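Side-chain contacts in NAD nucleotidase (Haemophilus influenzae, PDB 3ZTV), which hydrolyses NAD to adenosine and nicotinamide riboside as a periplasmic zinc-dependent 5'-nucleotidase with a broad nucleotide specificity: residues F98-H103 / E110-L115; K132-Y137 / K172-Y177; L115-K120 / Y137-P142. All coordinates share one frame; numbering follows the deposited sequence.

Interaction 1 (F98-H103 / E110-L115). With ZN (zinc ion), chain B.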
loop_
_atom_site.group_PDB
_atom_site.type_symbol
_atom_site.label_atom_id
_atom_site.label_comp_id
_atom_site.label_asym_id
_atom_site.label_seq_id
_atom_site.Cartn_x
_atom_site.Cartn_y
_atom_site.Cartn_z
ATOM N N PHE A 98 15.126 -1.109 -20.476
ATOM C CA PHE A 98 13.925 -0.323 -20.743
ATOM C C PHE A 98 12.953 -0.647 -19.617
ATOM O O PHE A 98 12.822 -1.820 -19.236
ATOM C CB PHE A 98 13.340 -0.795 -22.078
ATOM C CG PHE A 98 11.955 -0.267 -22.411
ATOM C CD1 PHE A 98 11.707 1.086 -22.579
ATOM C CD2 PHE A 98 10.914 -1.162 -22.635
ATOM C CE1 PHE A 98 10.434 1.540 -22.916
ATOM C CE2 PHE A 98 9.659 -0.713 -22.981
ATOM C CZ PHE A 98 9.415 0.631 -23.134
ATOM N N THR A 99 12.278 0.359 -19.070
ATOM C CA THR A 99 11.203 0.093 -18.110
ATOM C C THR A 99 9.848 0.457 -18.732
ATOM O O THR A 99 9.756 1.341 -19.582
ATOM C CB THR A 99 11.426 0.801 -16.734
ATOM O OG1 THR A 99 10.696 0.103 -15.716
ATOM C CG2 THR A 99 10.981 2.246 -16.781
ATOM N N LEU A 100 8.808 -0.249 -18.311
ATOM C CA LEU A 100 7.461 0.052 -18.791
ATOM C C LEU A 100 6.940 1.390 -18.285
ATOM O O LEU A 100 7.079 1.709 -17.101
ATOM C CB LEU A 100 6.487 -1.062 -18.377
ATOM C CG LEU A 100 6.825 -2.486 -18.804
ATOM C CD1 LEU A 100 5.829 -3.452 -18.184
ATOM C CD2 LEU A 100 6.823 -2.585 -20.329
ATOM N N GLY A 101 6.354 2.164 -19.194
ATOM C CA GLY A 101 5.606 3.346 -18.820
ATOM C C GLY A 101 4.113 3.082 -18.770
ATOM O O GLY A 101 3.665 1.914 -18.704
ATOM N N ASN A 102 3.339 4.162 -18.774
ATOM C CA ASN A 102 1.890 4.046 -18.743
ATOM C C ASN A 102 1.318 3.800 -20.127
ATOM O O ASN A 102 0.403 2.984 -20.296
ATOM C CB ASN A 102 1.200 5.242 -18.060
ATOM C CG ASN A 102 1.600 6.584 -18.648
ATOM O OD1 ASN A 102 2.774 6.852 -18.830
ATOM N ND2 ASN A 102 0.629 7.434 -18.922
ATOM N N HIS A 103 1.857 4.469 -21.136
ATOM C CA HIS A 103 1.314 4.329 -22.486
ATOM C C HIS A 103 1.644 2.993 -23.135
ATOM O O HIS A 103 1.030 2.621 -24.134
ATOM C CB HIS A 103 1.741 5.495 -23.376
ATOM C CG HIS A 103 1.000 6.758 -23.093
ATOM N ND1 HIS A 103 1.459 7.718 -22.224
ATOM C CD2 HIS A 103 -0.176 7.223 -23.575
ATOM C CE1 HIS A 103 0.603 8.724 -22.185
ATOM N NE2 HIS A 103 -0.406 8.440 -22.989
ATOM N N GLU A 110 -2.387 -6.924 -25.520
ATOM C CA GLU A 110 -2.159 -7.274 -26.913
ATOM C C GLU A 110 -1.206 -6.279 -27.584
ATOM O O GLU A 110 -0.248 -6.667 -28.256
ATOM C CB GLU A 110 -3.500 -7.318 -27.656
ATOM C CG GLU A 110 -4.470 -8.408 -27.178
ATOM C CD GLU A 110 -5.126 -8.128 -25.824
ATOM O OE1 GLU A 110 -5.170 -6.959 -25.368
ATOM O OE2 GLU A 110 -5.626 -9.102 -25.220
ATOM N N GLY A 111 -1.458 -4.992 -27.378
ATOM C CA GLY A 111 -0.598 -3.968 -27.940
ATOM C C GLY A 111 0.805 -3.997 -27.354
ATOM O O GLY A 111 1.785 -3.790 -28.067
ATOM N N LEU A 112 0.924 -4.256 -26.053
ATOM C CA LEU A 112 2.249 -4.309 -25.447
ATOM C C LEU A 112 3.029 -5.504 -25.982
ATOM O O LEU A 112 4.222 -5.409 -26.253
ATOM C CB LEU A 112 2.164 -4.348 -23.918
ATOM C CG LEU A 112 3.514 -4.373 -23.196
ATOM C CD1 LEU A 112 4.461 -3.302 -23.741
ATOM C CD2 LEU A 112 3.315 -4.221 -21.693
ATOM N N LEU A 113 2.347 -6.633 -26.150
ATOM C CA LEU A 113 3.003 -7.806 -26.699
ATOM C C LEU A 113 3.617 -7.509 -28.073
ATOM O O LEU A 113 4.706 -7.984 -28.386
ATOM C CB LEU A 113 2.023 -8.979 -26.774
ATOM C CG LEU A 113 2.642 -10.323 -27.158
ATOM C CD1 LEU A 113 3.669 -10.763 -26.126
ATOM C CD2 LEU A 113 1.554 -11.375 -27.326
ATOM N N LYS A 114 2.919 -6.712 -28.885
ATOM C CA LYS A 114 3.404 -6.388 -30.229
ATOM C C LYS A 114 4.674 -5.537 -30.203
ATOM O O LYS A 114 5.498 -5.602 -31.115
ATOM C CB LYS A 114 2.314 -5.693 -31.048
ATOM C CG LYS A 114 1.177 -6.613 -31.449
ATOM C CD LYS A 114 0.132 -5.879 -32.271
ATOM C CE LYS A 114 0.739 -5.317 -33.544
ATOM N NZ LYS A 114 -0.255 -4.548 -34.347
ATOM N N LEU A 115 4.829 -4.717 -29.168
ATOM C CA LEU A 115 6.091 -4.001 -28.969
ATOM C C LEU A 115 7.192 -4.941 -28.482
ATOM O O LEU A 115 8.316 -4.927 -28.982
ATOM C CB LEU A 115 5.926 -2.847 -27.970
ATOM C CG LEU A 115 7.224 -2.176 -27.503
ATOM C CD1 LEU A 115 7.877 -1.407 -28.646
ATOM C CD2 LEU A 115 6.989 -1.232 -26.327
HETATM ZN ZN ZN B . 4.181 8.325 -19.037
HETATM O O HOH W 1 3.969 10.167 -19.803
#

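Interaction 2 (K132-Y137 / K172-Y177)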
loop_
_atom_site.group_PDB
_atom_site.type_symbol
_atom_site.label_atom_id
_atom_site.label_comp_id
_atom_site.label_asym_id
_atom_site.label_seq_id
_atom_site.Cartn_x
_atom_site.Cartn_y
_atom_site.Cartn_z
ATOM N N LYS A 132 0.214 -15.963 -14.344
ATOM C CA LYS A 132 0.654 -17.051 -15.201
ATOM C C LYS A 132 -0.049 -17.125 -16.555
ATOM O O LYS A 132 0.599 -17.350 -17.575
ATOM C CB LYS A 132 0.481 -18.370 -14.446
ATOM C CG LYS A 132 0.822 -19.609 -15.250
ATOM C CD LYS A 132 0.562 -20.865 -14.433
ATOM C CE LYS A 132 1.048 -22.113 -15.144
ATOM N NZ LYS A 132 1.060 -23.274 -14.209
ATOM N N SER A 133 -1.358 -16.916 -16.572
ATOM C CA SER A 133 -2.115 -17.090 -17.812
ATOM C C SER A 133 -2.037 -15.864 -18.723
ATOM O O SER A 133 -2.462 -15.915 -19.873
ATOM C CB SER A 133 -3.574 -17.468 -17.521
ATOM O OG SER A 133 -3.712 -18.856 -17.241
ATOM N N SER A 134 -1.487 -14.765 -18.217
ATOM C CA SER A 134 -1.356 -13.552 -19.012
ATOM C C SER A 134 -0.468 -13.773 -20.232
ATOM O O SER A 134 0.525 -14.497 -20.176
ATOM C CB SER A 134 -0.761 -12.433 -18.157
ATOM O OG SER A 134 -0.673 -11.219 -18.895
ATOM N N ILE A 135 -0.814 -13.124 -21.338
ATOM C CA ILE A 135 0.041 -13.175 -22.516
ATOM C C ILE A 135 1.363 -12.432 -22.274
ATOM O O ILE A 135 2.318 -12.577 -23.034
ATOM C CB ILE A 135 -0.673 -12.643 -23.797
ATOM C CG1 ILE A 135 -0.961 -11.140 -23.714
ATOM C CG2 ILE A 135 -1.957 -13.441 -24.074
ATOM C CD1 ILE A 135 -1.653 -10.613 -24.970
ATOM N N LEU A 136 1.422 -11.670 -21.181
ATOM C CA LEU A 136 2.641 -10.938 -20.800
ATOM C C LEU A 136 3.486 -11.661 -19.751
ATOM O O LEU A 136 4.504 -11.130 -19.298
ATOM C CB LEU A 136 2.293 -9.536 -20.309
ATOM C CG LEU A 136 1.546 -8.678 -21.332
ATOM C CD1 LEU A 136 1.073 -7.394 -20.691
ATOM C CD2 LEU A 136 2.413 -8.391 -22.561
ATOM N N TYR A 137 3.074 -12.856 -19.344
ATOM C CA TYR A 137 3.829 -13.622 -18.360
ATOM C C TYR A 137 5.265 -13.832 -18.837
ATOM O O TYR A 137 5.495 -14.175 -19.992
ATOM C CB TYR A 137 3.151 -14.970 -18.117
ATOM C CG TYR A 137 3.732 -15.735 -16.949
ATOM C CD1 TYR A 137 3.665 -15.223 -15.657
ATOM C CD2 TYR A 137 4.338 -16.969 -17.134
ATOM C CE1 TYR A 137 4.191 -15.921 -14.579
ATOM C CE2 TYR A 137 4.865 -17.676 -16.058
ATOM C CZ TYR A 137 4.789 -17.144 -14.788
ATOM O OH TYR A 137 5.309 -17.839 -13.717
ATOM N N LYS A 172 -6.726 -7.429 -16.934
ATOM C CA LYS A 172 -6.998 -7.742 -15.532
ATOM C C LYS A 172 -5.992 -8.727 -14.938
ATOM O O LYS A 172 -5.864 -8.828 -13.717
ATOM C CB LYS A 172 -8.428 -8.277 -15.363
ATOM C CG LYS A 172 -8.623 -9.744 -15.761
ATOM C CD LYS A 172 -8.306 -9.986 -17.226
ATOM C CE LYS A 172 -8.814 -11.342 -17.713
ATOM N NZ LYS A 172 -8.126 -12.509 -17.081
ATOM N N ASP A 173 -5.285 -9.459 -15.792
ATOM C CA ASP A 173 -4.306 -10.437 -15.324
ATOM C C ASP A 173 -2.937 -9.816 -15.044
ATOM O O ASP A 173 -1.971 -10.535 -14.782
ATOM C CB ASP A 173 -4.188 -11.633 -16.279
ATOM C CG ASP A 173 -3.814 -11.234 -17.698
ATOM O OD1 ASP A 173 -3.084 -10.237 -17.887
ATOM O OD2 ASP A 173 -4.250 -11.941 -18.638
ATOM N N VAL A 174 -2.864 -8.492 -15.125
ATOM C CA VAL A 174 -1.656 -7.755 -14.739
ATOM C C VAL A 174 -1.909 -7.035 -13.421
ATOM O O VAL A 174 -2.813 -6.215 -13.327
ATOM C CB VAL A 174 -1.265 -6.727 -15.807
ATOM C CG1 VAL A 174 0.010 -5.994 -15.382
ATOM C CG2 VAL A 174 -1.063 -7.427 -17.141
ATOM N N LYS A 175 -1.110 -7.351 -12.403
ATOM C CA LYS A 175 -1.286 -6.773 -11.075
ATOM C C LYS A 175 -0.270 -5.661 -10.807
ATOM O O LYS A 175 0.910 -5.780 -11.156
ATOM C CB LYS A 175 -1.190 -7.873 -10.008
ATOM C CG LYS A 175 -2.510 -8.612 -9.705
ATOM C CD LYS A 175 -3.165 -9.203 -10.941
ATOM C CE LYS A 175 -4.406 -10.025 -10.579
ATOM N NZ LYS A 175 -4.078 -11.320 -9.891
ATOM N N PHE A 176 -0.747 -4.583 -10.196
ATOM C CA PHE A 176 0.087 -3.415 -9.898
ATOM C C PHE A 176 0.272 -3.248 -8.393
ATOM O O PHE A 176 -0.655 -3.490 -7.620
ATOM C CB PHE A 176 -0.569 -2.143 -10.445
ATOM C CG PHE A 176 -0.547 -2.036 -11.949
ATOM C CD1 PHE A 176 -1.424 -2.778 -12.737
ATOM C CD2 PHE A 176 0.351 -1.181 -12.582
ATOM C CE1 PHE A 176 -1.395 -2.670 -14.126
ATOM C CE2 PHE A 176 0.378 -1.075 -13.970
ATOM C CZ PHE A 176 -0.497 -1.823 -14.736
ATOM N N TYR A 177 1.457 -2.799 -7.988
ATOM C CA TYR A 177 1.800 -2.590 -6.581
ATOM C C TYR A 177 2.349 -1.185 -6.331
ATOM O O TYR A 177 2.988 -0.575 -7.202
ATOM C CB TYR A 177 2.758 -3.694 -6.113
ATOM C CG TYR A 177 2.053 -5.031 -6.169
ATOM C CD1 TYR A 177 1.273 -5.469 -5.103
ATOM C CD2 TYR A 177 2.090 -5.820 -7.316
ATOM C CE1 TYR A 177 0.584 -6.673 -5.163
ATOM C CE2 TYR A 177 1.407 -7.023 -7.385
ATOM C CZ TYR A 177 0.654 -7.443 -6.311
ATOM O OH TYR A 177 -0.043 -8.636 -6.396
HETATM O O HOH W 2 -3.246 -11.318 -21.090
#

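Interaction 3 (L115-K120 / Y137-P142)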
loop_
_atom_site.group_PDB
_atom_site.type_symbol
_atom_site.label_atom_id
_atom_site.label_comp_id
_atom_site.label_asym_id
_atom_site.label_seq_id
_atom_site.Cartn_x
_atom_site.Cartn_y
_atom_site.Cartn_z
ATOM N N LEU A 115 4.829 -4.717 -29.168
ATOM C CA LEU A 115 6.091 -4.001 -28.969
ATOM C C LEU A 115 7.192 -4.941 -28.482
ATOM O O LEU A 115 8.316 -4.927 -28.982
ATOM C CB LEU A 115 5.926 -2.847 -27.970
ATOM C CG LEU A 115 7.224 -2.176 -27.503
ATOM C CD1 LEU A 115 7.877 -1.407 -28.646
ATOM C CD2 LEU A 115 6.989 -1.232 -26.327
ATOM N N LEU A 116 6.861 -5.769 -27.495
ATOM C CA LEU A 116 7.875 -6.584 -26.831
ATOM C C LEU A 116 8.452 -7.697 -27.719
ATOM O O LEU A 116 9.613 -8.075 -27.558
ATOM C CB LEU A 116 7.327 -7.163 -25.516
ATOM C CG LEU A 116 6.940 -6.128 -24.447
ATOM C CD1 LEU A 116 6.549 -6.809 -23.141
ATOM C CD2 LEU A 116 8.070 -5.138 -24.193
ATOM N N GLU A 117 7.643 -8.219 -28.640
ATOM C CA GLU A 117 8.090 -9.331 -29.484
ATOM C C GLU A 117 9.346 -8.971 -30.289
ATOM O O GLU A 117 10.347 -9.676 -30.199
ATOM C CB GLU A 117 6.965 -9.853 -30.387
ATOM C CG GLU A 117 7.350 -11.050 -31.255
ATOM C CD GLU A 117 7.523 -12.341 -30.464
ATOM O OE1 GLU A 117 7.589 -12.287 -29.215
ATOM O OE2 GLU A 117 7.588 -13.417 -31.095
ATOM N N PRO A 118 9.311 -7.864 -31.061
ATOM C CA PRO A 118 10.508 -7.451 -31.807
ATOM C C PRO A 118 11.586 -6.772 -30.943
ATOM O O PRO A 118 12.737 -6.683 -31.378
ATOM C CB PRO A 118 9.953 -6.466 -32.846
ATOM C CG PRO A 118 8.700 -5.932 -32.245
ATOM C CD PRO A 118 8.127 -7.066 -31.425
ATOM N N LEU A 119 11.227 -6.296 -29.748
ATOM C CA LEU A 119 12.168 -5.553 -28.900
ATOM C C LEU A 119 13.189 -6.493 -28.264
ATOM O O LEU A 119 12.813 -7.479 -27.621
ATOM C CB LEU A 119 11.405 -4.766 -27.827
ATOM C CG LEU A 119 12.237 -3.874 -26.908
ATOM C CD1 LEU A 119 12.797 -2.708 -27.694
ATOM C CD2 LEU A 119 11.401 -3.383 -25.739
ATOM N N LYS A 120 14.474 -6.205 -28.447
ATOM C CA LYS A 120 15.522 -7.061 -27.897
ATOM C C LYS A 120 16.233 -6.444 -26.686
ATOM O O LYS A 120 17.152 -7.043 -26.118
ATOM C CB LYS A 120 16.524 -7.445 -28.991
ATOM C CG LYS A 120 15.878 -8.201 -30.154
ATOM C CD LYS A 120 15.022 -9.358 -29.639
ATOM C CE LYS A 120 14.185 -9.988 -30.739
ATOM N NZ LYS A 120 13.222 -10.991 -30.199
ATOM N N TYR A 137 3.074 -12.856 -19.344
ATOM C CA TYR A 137 3.829 -13.622 -18.360
ATOM C C TYR A 137 5.265 -13.832 -18.837
ATOM O O TYR A 137 5.495 -14.175 -19.992
ATOM C CB TYR A 137 3.151 -14.970 -18.117
ATOM C CG TYR A 137 3.732 -15.735 -16.949
ATOM C CD1 TYR A 137 3.665 -15.223 -15.657
ATOM C CD2 TYR A 137 4.338 -16.969 -17.134
ATOM C CE1 TYR A 137 4.191 -15.921 -14.579
ATOM C CE2 TYR A 137 4.865 -17.676 -16.058
ATOM C CZ TYR A 137 4.789 -17.144 -14.788
ATOM O OH TYR A 137 5.309 -17.839 -13.717
ATOM N N ASN A 138 6.226 -13.620 -17.942
ATOM C CA ASN A 138 7.642 -13.846 -18.243
ATOM C C ASN A 138 8.221 -12.999 -19.383
ATOM O O ASN A 138 9.162 -13.423 -20.055
ATOM C CB ASN A 138 7.920 -15.332 -18.529
ATOM C CG ASN A 138 7.890 -16.194 -17.278
ATOM O OD1 ASN A 138 7.589 -17.387 -17.344
ATOM N ND2 ASN A 138 8.201 -15.596 -16.134
ATOM N N LYS A 139 7.663 -11.814 -19.613
ATOM C CA LYS A 139 8.174 -10.946 -20.671
ATOM C C LYS A 139 9.126 -9.870 -20.133
ATOM O O LYS A 139 9.775 -9.164 -20.901
ATOM C CB LYS A 139 7.022 -10.299 -21.437
ATOM C CG LYS A 139 6.153 -11.279 -22.228
ATOM C CD LYS A 139 6.958 -12.053 -23.266
ATOM C CE LYS A 139 6.057 -12.951 -24.115
ATOM N NZ LYS A 139 6.854 -13.790 -25.048
ATOM N N TRP A 140 9.201 -9.740 -18.811
ATOM C CA TRP A 140 10.150 -8.837 -18.170
ATOM C C TRP A 140 10.472 -9.342 -16.781
ATOM O O TRP A 140 9.816 -10.268 -16.282
ATOM C CB TRP A 140 9.607 -7.418 -18.110
ATOM C CG TRP A 140 8.324 -7.235 -17.344
ATOM C CD1 TRP A 140 8.165 -7.119 -15.973
ATOM C CD2 TRP A 140 7.016 -7.096 -17.911
ATOM N NE1 TRP A 140 6.835 -6.911 -15.670
ATOM C CE2 TRP A 140 6.109 -6.916 -16.840
ATOM C CE3 TRP A 140 6.517 -7.124 -19.224
ATOM C CZ2 TRP A 140 4.747 -6.725 -17.054
ATOM C CZ3 TRP A 140 5.165 -6.950 -19.422
ATOM C CH2 TRP A 140 4.294 -6.762 -18.352
ATOM N N LYS A 141 11.483 -8.737 -16.160
ATOM C CA LYS A 141 11.935 -9.093 -14.811
ATOM C C LYS A 141 11.821 -7.884 -13.892
ATOM O O LYS A 141 11.799 -6.747 -14.370
ATOM C CB LYS A 141 13.378 -9.595 -14.852
ATOM C CG LYS A 141 13.528 -10.903 -15.606
ATOM C CD LYS A 141 14.932 -11.467 -15.514
ATOM C CE LYS A 141 15.865 -10.766 -16.484
ATOM N NZ LYS A 141 17.256 -11.315 -16.433
ATOM N N PRO A 142 11.749 -8.108 -12.570
ATOM C CA PRO A 142 11.668 -6.955 -11.659
ATOM C C PRO A 142 12.982 -6.175 -11.522
ATOM O O PRO A 142 12.950 -4.966 -11.278
ATOM C CB PRO A 142 11.269 -7.596 -10.318
ATOM C CG PRO A 142 11.777 -9.014 -10.424
ATOM C CD PRO A 142 11.545 -9.391 -11.866
#

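Interaction 1 (F98-H103 / E110-L115)
The start of a beta-alpha-beta unit in the calcineurin-like phosphoesterase domain illustrates how a metal-bearing loop is backed by plain apolar packing. Strand 97-99 runs into the zinc-binding loop 100-103, the chain returns as helix 108-116, and the two elements meet through one layer of side chains: Phe-98 and Leu-100 on one side, Leu-112 and Leu-115 on the other. The leucines of the helix stand three residues apart and so present a common face to the strand and its exit. CD2 of Leu-100 meets CD2 of Leu-112 at 4.1 Å, methyl against methyl, with the two branched chains slanting across one another. The torsions bring this about: Leu-112 extends its CG anti to the backbone N (chi1 -179°), whereas Leu-100 sets CG anti to its carbonyl carbon (chi1 -56°), which swings its end toward the helix. Further back, CE2 of Phe-98 comes to 4.3 Å from CD2 of Leu-115. All four residues are buried, and the fit is made by van der Waals contact alone. Phe-98 also joins His-67 in an edge-to-face ring pair, and Val-123 of the next strand covers both Phe-98 and Leu-100. Two residues beyond Leu-100, Asn-102 coordinates a zinc ion together with Asp-70 and Asp-226, and the metal carries a water whose oxygen lies 2.0 Å away. Asp-70 serves both zinc ions, and its OD1 also accepts a hydrogen bond from the backbone N of His-103, which ties the loop to its neighbouring metal ligand. Gly-101, Asn-102, His-103 and Glu-104 spell the Gly-Asn-His-Glu signature, and a metal-ligand loop at the C-terminal end of a strand, followed by a helix packed back on that strand, is characteristic of the metallophosphoesterase fold.

Interaction 2 (K132-Y137 / K172-Y177)
Ser-134 and Asp-173 carry most of this contact, in which an ST turn embedded in a type I beta turn is fastened to the residue just ahead of strand 174-176, one half of a small two-stranded antiparallel sheet with 128-130. The serine hydroxyl works in both directions. Its OG donates to OD1 of Asp-173 over 2.8 Å, reaching the oxygen from above the carboxylate plane (62° out of it), and accepts from the backbone N of Leu-136 in a fairly straight bond of 3.1 Å (162° at the hydrogen). Having OG anti to its own N (chi1 -178°) lets Ser-134 serve both partners, so one hydroxyl links the carboxylate to the turn's backbone. The beta turn is closed independently by Tyr-137 N donating to the carbonyl O of Ser-134. Asp-173 OD1 receives a second, weak bond from Asn-109 of helix 108-116, so this helix, the turn and the strand converge on one carboxylate; these donors probably help to keep it ionised. Beside the polar pair, Val-174 supplies the apolar share: its CG2 lies 4.1 Å from CD1 of Leu-136, and the same methyl borders the serine hydroxyl. At the edge of the segment, Lys-132 N hydrogen-bonds Asn-255 OD1 of the second subunit, so the loop takes part in the subunit interface. The other carboxylate oxygen is used as well: a water donates to Asp-173 OD2 at 2.7 Å and accepts from the backbone N of Ile-135 at 3.0 Å.

Interaction 3 (L115-K120 / Y137-P142)
Glu-117, the end of whose side chain comes round toward Lys-139, gives its backbone O to Lys-120 NZ at 3.2 Å, the N lying almost on the line of the carbonyl bond (169°). This bond folds the lysine back over the chain that follows Leu-116, where the backbone bonds from Leu-119 N to the carbonyls of Leu-115 and Leu-116 are only weak. OE1 of Glu-117 stands 4.5 Å from Lys-139 NZ, too far for a salt bridge, so the opposite charges probably add no more than a general attraction at the rim. The packing is centred instead on one methyl. CD1 of Leu-116 sits 3.9 Å from Lys-139 CB and an equal 3.9 Å from Trp-140 CE3, with CZ3 of the same ring scarcely farther. It approaches the indole in the ring plane, against the edge of the six-membered ring, so this is an edge contact and not a CH-pi one over a face. Trp-140 places CG between its backbone N and carbonyl carbon (chi1 60°), which turns the indole in toward the helix, while NE1 donates to the backbone O of Val-128 and so fixes the ring's rotation. Lys-139 bends at its second torsion (chi2 -59°), and its aliphatic part also lies against Leu-113. Beneath the contact, Leu-116 and Trp-140 both rest on Val-123 of strand 123-124, and Tyr-137 and Asn-138 pack on Lys-191 of the second subunit. Resting the edge of its indole on a leucine of helix 108-116, Trp-140 packs across the helix and strand 123-124 of a beta-alpha-beta unit, at the edge of the seven-stranded sheet, one of the two large sheets of the metallophosphoesterase fold.

How the interactions relate
The three contacts cluster round helix 108-116 in the phosphoesterase domain. Interactions 1 and 3 have centres about 8 Å apart and share Leu-115; interaction 2 is about 13 Å from each. Interaction 1 closes first along the chain, whereas interactions 2 and 3 alternate their segments and share Tyr-137. Leu-112 unites them: its CD2 touches Leu-136 CD1 at 4.0 Å and Trp-140 CZ3 at 4.0 Å. Loop 132-142 thus lies beside the strand exit, and both pack against the same flank of the helix around Leu-112. The result is a shared apolar core next to the zinc-binding loop, bounded by the strand, the helix and a loop that also reaches the second subunit.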